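Local coordinates for protein beta-mannosidase (Trichoderma harzianum, PDB 4CVU) that hydrolyses beta-mannosidic bonds as a fungal glycoside hydrolase of family 2, probably releasing mannose from the non-reducing ends of its substrates, at residues Leu615-Thr620 with Ser669-Ala674; Pro612-Leu615 with Thr620-Ile623; Arg474-Ala479 with Ala527-Ile532. One frame throughout, in Å; residues are numbered along the deposited sequence.

Interaction 1 (Leu615-Thr620 with Ser669-Ala674). With NAG (2-acetamido-2-deoxy-beta-D-glucopyranose), chain B; NAG (2-acetamido-2-deoxy-beta-D-glucopyranose), chain H.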
loop_
_atom_site.group_PDB
_atom_site.type_symbol
_atom_site.label_atom_id
_atom_site.label_comp_id
_atom_site.label_asym_id
_atom_site.label_seq_id
_atom_site.Cartn_x
_atom_site.Cartn_y
_atom_site.Cartn_z
ATOM N N LEU A 615 -7.937 5.582 -1.020
ATOM C CA LEU A 615 -8.461 6.084 0.225
ATOM C C LEU A 615 -9.538 7.147 0.015
ATOM O O LEU A 615 -9.313 8.322 0.247
ATOM C CB LEU A 615 -7.321 6.661 1.063
ATOM C CG LEU A 615 -6.206 5.692 1.464
ATOM C CD1 LEU A 615 -5.071 6.448 2.132
ATOM C CD2 LEU A 615 -6.656 4.578 2.404
ATOM N N SER A 616 -10.721 6.728 -0.418
ATOM C CA SER A 616 -11.864 7.642 -0.462
ATOM C C SER A 616 -13.100 6.855 -0.181
ATOM O O SER A 616 -13.141 5.646 -0.383
ATOM C CB SER A 616 -11.968 8.421 -1.794
ATOM O OG SER A 616 -12.288 7.531 -2.853
ATOM N N PHE A 617 -14.128 7.519 0.314
ATOM C CA PHE A 617 -15.269 6.818 0.899
ATOM C C PHE A 617 -15.761 5.708 -0.034
ATOM O O PHE A 617 -16.038 4.617 0.378
ATOM C CB PHE A 617 -16.364 7.821 1.238
ATOM C CG PHE A 617 -17.442 7.290 2.159
ATOM C CD1 PHE A 617 -18.548 6.650 1.654
ATOM C CD2 PHE A 617 -17.368 7.481 3.532
ATOM C CE1 PHE A 617 -19.596 6.184 2.491
ATOM C CE2 PHE A 617 -18.387 7.025 4.379
ATOM C CZ PHE A 617 -19.500 6.339 3.858
ATOM N N ASN A 618 -15.790 6.009 -1.331
ATOM C CA ASN A 618 -16.457 5.155 -2.310
ATOM C C ASN A 618 -15.483 4.705 -3.393
ATOM O O ASN A 618 -15.869 4.517 -4.530
ATOM C CB ASN A 618 -17.573 5.965 -2.955
ATOM C CG ASN A 618 -18.926 5.775 -2.311
ATOM O OD1 ASN A 618 -19.243 4.735 -1.670
ATOM N ND2 ASN A 618 -19.750 6.766 -2.493
ATOM N N SER A 619 -14.201 4.567 -3.090
ATOM C CA SER A 619 -13.296 3.997 -4.092
ATOM C C SER A 619 -13.744 2.567 -4.370
ATOM O O SER A 619 -14.489 1.964 -3.579
ATOM C CB SER A 619 -11.852 3.971 -3.608
ATOM O OG SER A 619 -11.732 3.159 -2.450
ATOM N N THR A 620 -13.322 2.033 -5.516
ATOM C CA THR A 620 -13.757 0.715 -5.902
ATOM C C THR A 620 -13.230 -0.321 -4.900
ATOM O O THR A 620 -13.951 -1.229 -4.521
ATOM C CB THR A 620 -13.318 0.377 -7.319
ATOM O OG1 THR A 620 -13.901 1.304 -8.228
ATOM C CG2 THR A 620 -13.765 -1.044 -7.714
ATOM N N SER A 669 -10.639 10.583 5.989
ATOM C CA SER A 669 -10.509 10.342 7.400
ATOM C C SER A 669 -11.698 10.872 8.214
ATOM O O SER A 669 -12.118 10.246 9.202
ATOM C CB SER A 669 -9.345 11.051 7.965
ATOM O OG SER A 669 -9.247 10.643 9.304
ATOM N N SER A 670 -12.140 12.062 7.855
ATOM C CA SER A 670 -13.206 12.758 8.586
ATOM C C SER A 670 -14.562 12.130 8.344
ATOM O O SER A 670 -15.407 12.113 9.261
ATOM C CB SER A 670 -13.306 14.216 8.162
ATOM O OG SER A 670 -12.483 15.041 8.907
ATOM N N TRP A 671 -14.816 11.689 7.117
ATOM C CA TRP A 671 -16.049 10.916 6.834
ATOM C C TRP A 671 -16.007 9.583 7.601
ATOM O O TRP A 671 -16.992 9.138 8.118
ATOM C CB TRP A 671 -16.261 10.687 5.296
ATOM C CG TRP A 671 -17.066 11.751 4.669
ATOM C CD1 TRP A 671 -16.636 12.946 4.159
ATOM C CD2 TRP A 671 -18.492 11.766 4.568
ATOM N NE1 TRP A 671 -17.712 13.676 3.723
ATOM C CE2 TRP A 671 -18.859 12.988 3.989
ATOM C CE3 TRP A 671 -19.491 10.865 4.937
ATOM C CZ2 TRP A 671 -20.183 13.327 3.736
ATOM C CZ3 TRP A 671 -20.813 11.192 4.689
ATOM C CH2 TRP A 671 -21.147 12.407 4.085
ATOM N N CYS A 672 -14.869 8.908 7.646
ATOM C CA CYS A 672 -14.794 7.686 8.441
ATOM C C CYS A 672 -15.205 7.882 9.925
ATOM O O CYS A 672 -15.817 7.009 10.517
ATOM C CB CYS A 672 -13.379 7.060 8.365
ATOM S SG CYS A 672 -13.039 6.313 6.751
ATOM N N HIS A 673 -14.829 9.016 10.510
ATOM C CA HIS A 673 -15.053 9.315 11.916
ATOM C C HIS A 673 -16.523 9.657 12.168
ATOM O O HIS A 673 -17.081 9.217 13.165
ATOM C CB HIS A 673 -14.148 10.464 12.316
ATOM C CG HIS A 673 -14.236 10.848 13.750
ATOM N ND1 HIS A 673 -13.940 9.982 14.763
ATOM C CD2 HIS A 673 -14.570 12.014 14.342
ATOM C CE1 HIS A 673 -14.100 10.583 15.927
ATOM N NE2 HIS A 673 -14.467 11.822 15.697
ATOM N N ALA A 674 -17.166 10.375 11.250
ATOM C CA ALA A 674 -18.632 10.644 11.401
ATOM C C ALA A 674 -19.490 9.390 11.432
ATOM O O ALA A 674 -20.504 9.349 12.171
ATOM C CB ALA A 674 -19.122 11.606 10.319
HETATM C C1 NAG B . -21.107 6.746 -2.042
HETATM C C2 NAG B . -21.707 8.048 -1.552
HETATM C C3 NAG B . -23.233 7.999 -1.450
HETATM C C4 NAG B . -23.911 7.400 -2.688
HETATM C C5 NAG B . -23.210 6.115 -2.997
HETATM C C6 NAG B . -23.779 5.425 -4.239
HETATM C C7 NAG B . -20.309 9.355 -0.034
HETATM C C8 NAG B . -19.928 9.672 1.388
HETATM N N2 NAG B . -21.203 8.402 -0.231
HETATM O O3 NAG B . -23.732 9.296 -1.226
HETATM O O4 NAG B . -25.268 7.098 -2.456
HETATM O O5 NAG B . -21.827 6.332 -3.190
HETATM O O6 NAG B . -23.662 6.271 -5.367
HETATM O O7 NAG B . -19.800 10.008 -0.953
HETATM C C1 NAG H . -15.601 15.114 0.671
HETATM C C2 NAG H . -15.690 15.928 -0.642
HETATM C C3 NAG H . -17.118 16.128 -1.139
HETATM C C4 NAG H . -17.839 14.795 -1.155
HETATM C C5 NAG H . -17.774 14.166 0.239
HETATM C C6 NAG H . -18.473 12.799 0.284
HETATM C C7 NAG H . -13.998 17.552 -1.249
HETATM C C8 NAG H . -13.446 18.949 -1.118
HETATM N N2 NAG H . -15.075 17.228 -0.546
HETATM O O3 NAG H . -17.061 16.645 -2.451
HETATM O O4 NAG H . -19.188 15.001 -1.524
HETATM O O5 NAG H . -16.432 13.989 0.610
HETATM O O6 NAG H . -17.911 11.914 -0.664
HETATM O O7 NAG H . -13.463 16.756 -1.996
#

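Interaction 2 (Pro612-Leu615 with Thr620-Ile623). With CD (cadmium ion), chain M; CA (calcium ion), chain C.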
loop_
_atom_site.group_PDB
_atom_site.type_symbol
_atom_site.label_atom_id
_atom_site.label_comp_id
_atom_site.label_asym_id
_atom_site.label_seq_id
_atom_site.Cartn_x
_atom_site.Cartn_y
_atom_site.Cartn_z
ATOM N N PRO A 612 -2.762 4.012 -1.308
ATOM C CA PRO A 612 -3.023 5.438 -1.049
ATOM C C PRO A 612 -4.089 6.009 -1.989
ATOM O O PRO A 612 -5.050 6.622 -1.521
ATOM C CB PRO A 612 -1.657 6.112 -1.308
ATOM C CG PRO A 612 -0.645 5.037 -1.056
ATOM C CD PRO A 612 -1.314 3.710 -1.405
ATOM N N GLU A 613 -4.011 5.741 -3.296
ATOM C CA GLU A 613 -5.023 6.303 -4.204
ATOM C C GLU A 613 -6.448 5.759 -3.989
ATOM O O GLU A 613 -7.420 6.286 -4.540
ATOM C CB GLU A 613 -4.655 6.109 -5.664
ATOM C CG GLU A 613 -4.820 4.658 -6.125
ATOM C CD GLU A 613 -4.593 4.512 -7.630
ATOM O OE1 GLU A 613 -4.570 5.588 -8.292
ATOM O OE2 GLU A 613 -4.435 3.352 -8.102
ATOM N N GLU A 614 -6.565 4.668 -3.250
ATOM C CA GLU A 614 -7.865 4.089 -2.955
ATOM C C GLU A 614 -8.527 4.590 -1.679
ATOM O O GLU A 614 -9.561 4.085 -1.297
ATOM C CB GLU A 614 -7.743 2.536 -2.899
ATOM C CG GLU A 614 -7.470 1.891 -4.244
ATOM C CD GLU A 614 -8.571 2.141 -5.247
ATOM O OE1 GLU A 614 -9.717 1.676 -5.097
ATOM O OE2 GLU A 614 -8.292 2.790 -6.249
ATOM N N LEU A 615 -7.937 5.582 -1.020
ATOM C CA LEU A 615 -8.461 6.084 0.225
ATOM C C LEU A 615 -9.538 7.147 0.015
ATOM O O LEU A 615 -9.313 8.322 0.247
ATOM C CB LEU A 615 -7.321 6.661 1.063
ATOM C CG LEU A 615 -6.206 5.692 1.464
ATOM C CD1 LEU A 615 -5.071 6.448 2.132
ATOM C CD2 LEU A 615 -6.656 4.578 2.404
ATOM N N THR A 620 -13.322 2.033 -5.516
ATOM C CA THR A 620 -13.757 0.715 -5.902
ATOM C C THR A 620 -13.230 -0.321 -4.900
ATOM O O THR A 620 -13.951 -1.229 -4.521
ATOM C CB THR A 620 -13.318 0.377 -7.319
ATOM O OG1 THR A 620 -13.901 1.304 -8.228
ATOM C CG2 THR A 620 -13.765 -1.044 -7.714
ATOM N N THR A 621 -11.974 -0.183 -4.451
ATOM C CA THR A 621 -11.467 -1.131 -3.482
ATOM C C THR A 621 -12.165 -1.064 -2.109
ATOM O O THR A 621 -12.406 -2.093 -1.501
ATOM C CB THR A 621 -9.958 -0.942 -3.275
ATOM O OG1 THR A 621 -9.304 -1.203 -4.509
ATOM C CG2 THR A 621 -9.483 -1.897 -2.242
ATOM N N VAL A 622 -12.491 0.128 -1.621
ATOM C CA VAL A 622 -13.131 0.266 -0.311
ATOM C C VAL A 622 -14.568 -0.312 -0.382
ATOM O O VAL A 622 -15.027 -1.021 0.535
ATOM C CB VAL A 622 -13.125 1.742 0.154
ATOM C CG1 VAL A 622 -14.165 2.015 1.216
ATOM C CG2 VAL A 622 -11.730 2.169 0.631
ATOM N N ILE A 623 -15.266 -0.017 -1.479
ATOM C CA ILE A 623 -16.616 -0.557 -1.684
ATOM C C ILE A 623 -16.573 -2.076 -1.724
ATOM O O ILE A 623 -17.373 -2.749 -1.042
ATOM C CB ILE A 623 -17.245 -0.052 -2.988
ATOM C CG1 ILE A 623 -17.646 1.407 -2.859
ATOM C CG2 ILE A 623 -18.456 -0.901 -3.372
ATOM C CD1 ILE A 623 -17.799 2.083 -4.212
HETATM CD CD CD M . -4.474 4.404 -10.437
HETATM CA CA CA C . -9.949 3.159 -7.556
HETATM O O HOH W 1 -11.913 4.055 -7.362
HETATM O O HOH W 2 -2.285 4.452 -10.401
HETATM O O HOH W 3 -6.646 4.388 -10.316
HETATM O O HOH W 4 -4.612 6.072 -12.355
#

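Interaction 3 (Arg474-Ala479 with Ala527-Ile532). With CD (cadmium ion), chain S; NAG (2-acetamido-2-deoxy-beta-D-glucopyranose), chain E; NAG (2-acetamido-2-deoxy-beta-D-glucopyranose), chain D.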
loop_
_atom_site.group_PDB
_atom_site.type_symbol
_atom_site.label_atom_id
_atom_site.label_comp_id
_atom_site.label_asym_id
_atom_site.label_seq_id
_atom_site.Cartn_x
_atom_site.Cartn_y
_atom_site.Cartn_z
ATOM N N ARG A 474 -13.433 -31.549 25.936
ATOM C CA ARG A 474 -12.212 -30.717 25.994
ATOM C C ARG A 474 -12.401 -29.447 26.826
ATOM O O ARG A 474 -11.542 -29.106 27.629
ATOM C CB ARG A 474 -11.727 -30.363 24.572
ATOM C CG ARG A 474 -10.472 -29.481 24.505
ATOM C CD ARG A 474 -9.962 -29.260 23.069
ATOM N NE ARG A 474 -10.916 -28.521 22.256
ATOM C CZ ARG A 474 -11.005 -27.185 22.207
ATOM N NH1 ARG A 474 -10.170 -26.421 22.898
ATOM N NH2 ARG A 474 -11.929 -26.615 21.456
ATOM N N LEU A 475 -13.536 -28.782 26.623
ATOM C CA LEU A 475 -13.760 -27.422 27.140
ATOM C C LEU A 475 -14.444 -27.352 28.494
ATOM O O LEU A 475 -14.400 -26.308 29.141
ATOM C CB LEU A 475 -14.565 -26.613 26.125
ATOM C CG LEU A 475 -13.781 -26.267 24.852
ATOM C CD1 LEU A 475 -14.694 -25.627 23.808
ATOM C CD2 LEU A 475 -12.638 -25.327 25.165
ATOM N N ASN A 476 -15.027 -28.481 28.941
ATOM C CA ASN A 476 -15.936 -28.499 30.086
ATOM C C ASN A 476 -15.349 -27.994 31.405
ATOM O O ASN A 476 -16.071 -27.483 32.244
ATOM C CB ASN A 476 -16.487 -29.914 30.328
ATOM C CG ASN A 476 -17.711 -29.892 31.193
ATOM O OD1 ASN A 476 -18.754 -29.381 30.801
ATOM N ND2 ASN A 476 -17.578 -30.397 32.396
ATOM N N HIS A 477 -14.040 -28.138 31.572
ATOM C CA HIS A 477 -13.394 -27.763 32.824
ATOM C C HIS A 477 -13.100 -26.278 33.004
ATOM O O HIS A 477 -12.625 -25.876 34.063
ATOM C CB HIS A 477 -12.054 -28.489 32.922
ATOM C CG HIS A 477 -11.020 -27.953 32.001
ATOM N ND1 HIS A 477 -10.087 -27.018 32.404
ATOM C CD2 HIS A 477 -10.774 -28.193 30.694
ATOM C CE1 HIS A 477 -9.296 -26.724 31.390
ATOM N NE2 HIS A 477 -9.695 -27.416 30.344
ATOM N N HIS A 478 -13.298 -25.487 31.939
ATOM C CA HIS A 478 -13.037 -24.054 31.994
ATOM C C HIS A 478 -14.099 -23.325 32.770
ATOM O O HIS A 478 -15.276 -23.383 32.400
ATOM C CB HIS A 478 -12.955 -23.487 30.576
ATOM C CG HIS A 478 -11.698 -23.856 29.870
ATOM N ND1 HIS A 478 -10.474 -23.357 30.252
ATOM C CD2 HIS A 478 -11.461 -24.690 28.839
ATOM C CE1 HIS A 478 -9.540 -23.829 29.453
ATOM N NE2 HIS A 478 -10.103 -24.669 28.609
ATOM N N ALA A 479 -13.695 -22.611 33.829
ATOM C CA ALA A 479 -14.675 -21.832 34.622
ATOM C C ALA A 479 -15.384 -20.729 33.826
ATOM O O ALA A 479 -16.535 -20.386 34.120
ATOM C CB ALA A 479 -14.022 -21.245 35.848
ATOM N N ALA A 527 -24.540 -36.193 28.421
ATOM C CA ALA A 527 -23.679 -37.323 28.709
ATOM C C ALA A 527 -22.327 -36.896 29.275
ATOM O O ALA A 527 -21.706 -37.636 30.031
ATOM C CB ALA A 527 -23.476 -38.143 27.458
ATOM N N ASN A 528 -21.859 -35.705 28.902
ATOM C CA ASN A 528 -20.487 -35.256 29.240
ATOM C C ASN A 528 -20.377 -34.034 30.144
ATOM O O ASN A 528 -19.264 -33.580 30.447
ATOM C CB ASN A 528 -19.707 -35.053 27.935
ATOM C CG ASN A 528 -19.383 -36.381 27.256
ATOM O OD1 ASN A 528 -18.457 -37.080 27.655
ATOM N ND2 ASN A 528 -20.147 -36.723 26.233
ATOM N N SER A 529 -21.515 -33.527 30.603
ATOM C CA SER A 529 -21.549 -32.347 31.476
ATOM C C SER A 529 -22.858 -32.264 32.252
ATOM O O SER A 529 -23.930 -32.357 31.647
ATOM C CB SER A 529 -21.395 -31.050 30.628
ATOM O OG SER A 529 -21.213 -29.923 31.464
ATOM N N HIS A 530 -22.767 -32.092 33.574
ATOM C CA HIS A 530 -23.944 -31.805 34.431
ATOM C C HIS A 530 -24.061 -30.291 34.719
ATOM O O HIS A 530 -25.089 -29.838 35.215
ATOM C CB HIS A 530 -23.870 -32.558 35.786
ATOM C CG HIS A 530 -23.900 -34.053 35.667
ATOM N ND1 HIS A 530 -25.040 -34.754 35.337
ATOM C CD2 HIS A 530 -22.928 -34.980 35.852
ATOM C CE1 HIS A 530 -24.763 -36.048 35.305
ATOM N NE2 HIS A 530 -23.490 -36.211 35.617
ATOM N N SER A 531 -23.003 -29.542 34.385
ATOM C CA SER A 531 -22.829 -28.172 34.833
ATOM C C SER A 531 -23.223 -27.094 33.789
ATOM O O SER A 531 -23.578 -25.972 34.155
ATOM C CB SER A 531 -21.369 -27.974 35.266
ATOM O OG SER A 531 -20.472 -28.226 34.212
ATOM N N ILE A 532 -23.185 -27.443 32.504
ATOM C CA ILE A 532 -23.356 -26.443 31.445
ATOM C C ILE A 532 -24.716 -26.557 30.767
ATOM O O ILE A 532 -25.019 -27.592 30.174
ATOM C CB ILE A 532 -22.274 -26.568 30.382
ATOM C CG1 ILE A 532 -20.880 -26.402 31.020
ATOM C CG2 ILE A 532 -22.508 -25.528 29.283
ATOM C CD1 ILE A 532 -20.674 -25.125 31.798
HETATM CD CD CD S . -8.152 -27.606 28.041
HETATM C C1 NAG E . -18.703 -38.608 34.897
HETATM C C2 NAG E . -20.073 -39.207 35.203
HETATM C C3 NAG E . -20.323 -40.394 34.295
HETATM C C4 NAG E . -20.203 -39.961 32.821
HETATM C C5 NAG E . -18.866 -39.252 32.611
HETATM C C6 NAG E . -18.670 -38.615 31.238
HETATM C C7 NAG E . -20.860 -38.941 37.506
HETATM C C8 NAG E . -20.787 -39.436 38.923
HETATM N N2 NAG E . -20.118 -39.579 36.613
HETATM O O3 NAG E . -21.616 -40.875 34.563
HETATM O O4 NAG E . -20.258 -41.091 31.974
HETATM O O5 NAG E . -18.696 -38.218 33.546
HETATM O O6 NAG E . -17.320 -38.184 31.162
HETATM O O7 NAG E . -21.592 -37.992 37.235
HETATM C C1 NAG D . -21.195 -40.981 30.898
HETATM C C2 NAG D . -20.829 -41.896 29.724
HETATM C C3 NAG D . -21.841 -41.724 28.613
HETATM C C4 NAG D . -23.250 -41.867 29.134
HETATM C C5 NAG D . -23.464 -40.977 30.361
HETATM C C6 NAG D . -24.864 -41.145 30.964
HETATM C C7 NAG D . -18.408 -42.238 29.757
HETATM C C8 NAG D . -17.058 -41.871 29.217
HETATM N N2 NAG D . -19.485 -41.641 29.257
HETATM O O3 NAG D . -21.663 -42.724 27.641
HETATM O O4 NAG D . -24.192 -41.423 28.174
HETATM O O5 NAG D . -22.499 -41.245 31.342
HETATM O O6 NAG D . -25.142 -42.538 31.130
HETATM O O7 NAG D . -18.463 -43.098 30.638
HETATM O O HOH W 5 -9.691 -26.771 26.329
HETATM O O HOH W 6 -5.630 -28.441 28.338
#

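Interaction 1 (Leu615-Thr620 with Ser669-Ala674)
An N-glycosylation site on a type I beta turn, Ser616 to Ser619, sets Phe617 against Trp671 of helix 664-692, and the sugar of the adjoining Asn618 completes the cluster. Asn618 ND2 is joined covalently to C1 of the first N-acetylglucosamine (chain B) within an Asn-Ser-Thr sequon. With its CG anti to the backbone N, chi1 -165° places the Phe617 ring where its face meets the edge of the indole. This T-shaped pair has centroids 5.6 Å apart and planes at 71°, and at its base Phe617 CD2 meets Trp671 CB at 3.8 Å. The acetamide methyl of the same sugar fits where the rings meet: its C8 is 3.3 Å from Phe617 CD1 and 3.7 Å from Trp671 CZ3, lying over a face of each ring. C6 of an N-acetylglucosamine from another glycosylation site (chain H) lies over the same indole face, while Trp671 NE1 donates to Pro659 O. Replacing Trp671 by alanine is likely to leave the face of Phe617 without its edge partner and Pro659 O without the indole N-H. Apolar CH-pi and aromatic contacts thus lay the glycan's first sugar against the protein.

Interaction 2 (Pro612-Leu615 with Thr620-Ile623)
Glu614 reaches Thr621 by turning back twice: CG stands anti to the carbonyl carbon (chi1 -69°), and a bend at chi2 (-61°) then brings the carboxylate to the N-terminus of helix 620-625. Thr621 has its OG1 beside its own backbone N, and Thr621 N and OG1 can therefore both reach Glu614 OE1. The arrangement is one of helix N-terminal capping, in which a 3-10 turn, Pro612 to Glu614, supplies a carboxylate to the first turn of the next helix while Ser619, at the N-cap, takes the amide of Val622. Glu614 OE1 accepts from Thr621 N at 3.0 Å, a fairly straight bond (159°) nearly in line with the C-O bond, and Thr621 OG1 donates to OE1 from above the carboxylate plane. The carboxylate charge is probably favoured by the helix start, and also by a calcium ion, to which Glu614 OE2 binds at 2.1 Å and OE1 at a much longer 2.9 Å. A water on that ion accepts from Thr620 N, tying the metal to the helix by a second route. Next door, Glu613 grips a cadmium ion with both oxygens, and His62 of the second subunit binds the same ion, placing the 3-10 turn at the dimer contact. Behind the polar cluster, the methyl CG2 of Val622 rests 3.5 Å from Glu614 O, the carbonyl that also bonds Ser619 OG.

Interaction 3 (Arg474-Ala479 with Ala527-Ile532)
Asn476 and Ser529 meet side chain to side chain, the amide of one presenting its oxygen to the hydroxyl of the other. Each has its outer group anti to its own backbone N (Asn476 chi1 -162°), which brings the two groups together between the segments. Ser529 OG donates to Asn476 OD1 at 2.6 Å, with a C=O...donor angle of 129° and a tilt of 21° from the carbonyl plane. The same oxygen also accepts weak bonds from the backbone N of Ser531 and of Ile532, so that one hydroxyl serves its own segment weakly and segment 474-479 strongly. Flanking the amide, Ile532 CG1 packs 3.7 Å from Asn476 OD1, while ND2 is given to Ile233 O; both ends of the Asn476 amide are therefore engaged, which should fix its rotation.

The next residue, His477, turns away from this bond. Its NE2 lies 2.8 Å from a cadmium ion shared with Asp430, the metal at the ring edge and in its plane. His477 CE1 sits over a face of the His478 imidazole, 3.4 Å above it, and a metal-bound water lies 3.1 Å from His478 NE2 while donating to Arg474 O. In segment 527-532, His530 makes a weak bond from NE2 to the acetamide O7 of an N-acetylglucosamine (chain E), the inner sugar of a chitobiose whose outer unit brushes Ala527 CB.

The contact joins the type I turn Leu475-His478, at the C-terminal part of helix 458-475, to loop residues Ser529-Ile532 near the end of helix 506-528. Strand 227-237, from an adjoining beta domain, lines it through Ile233 and Asp234, whose carboxylate takes Ser531 OG and His530 N. Ile532 packs against strand 481-485, which runs parallel to 442-446 and 534-535, consistent with the (beta/alpha)8 barrel of family 2 enzymes.

Overall arrangement
Interactions 1 and 2 adjoin and touch, their centres 9 Å apart. They share Leu615 and Thr620, so the loop that carries the glycan in interaction 1 is the one whose far end becomes the metal-linked helix start of interaction 2; between them, Phe617 O lies 3.3 Å from Val622 CG1. Interaction 3 stands on the opposite side of the chain's centre, about 46 Å from interaction 1 and 47 Å from interaction 2, centre to centre. Each of the three nonetheless has sugars or metal ions near it. The sugars are glycans attached to the enzyme itself and mark no substrate pocket.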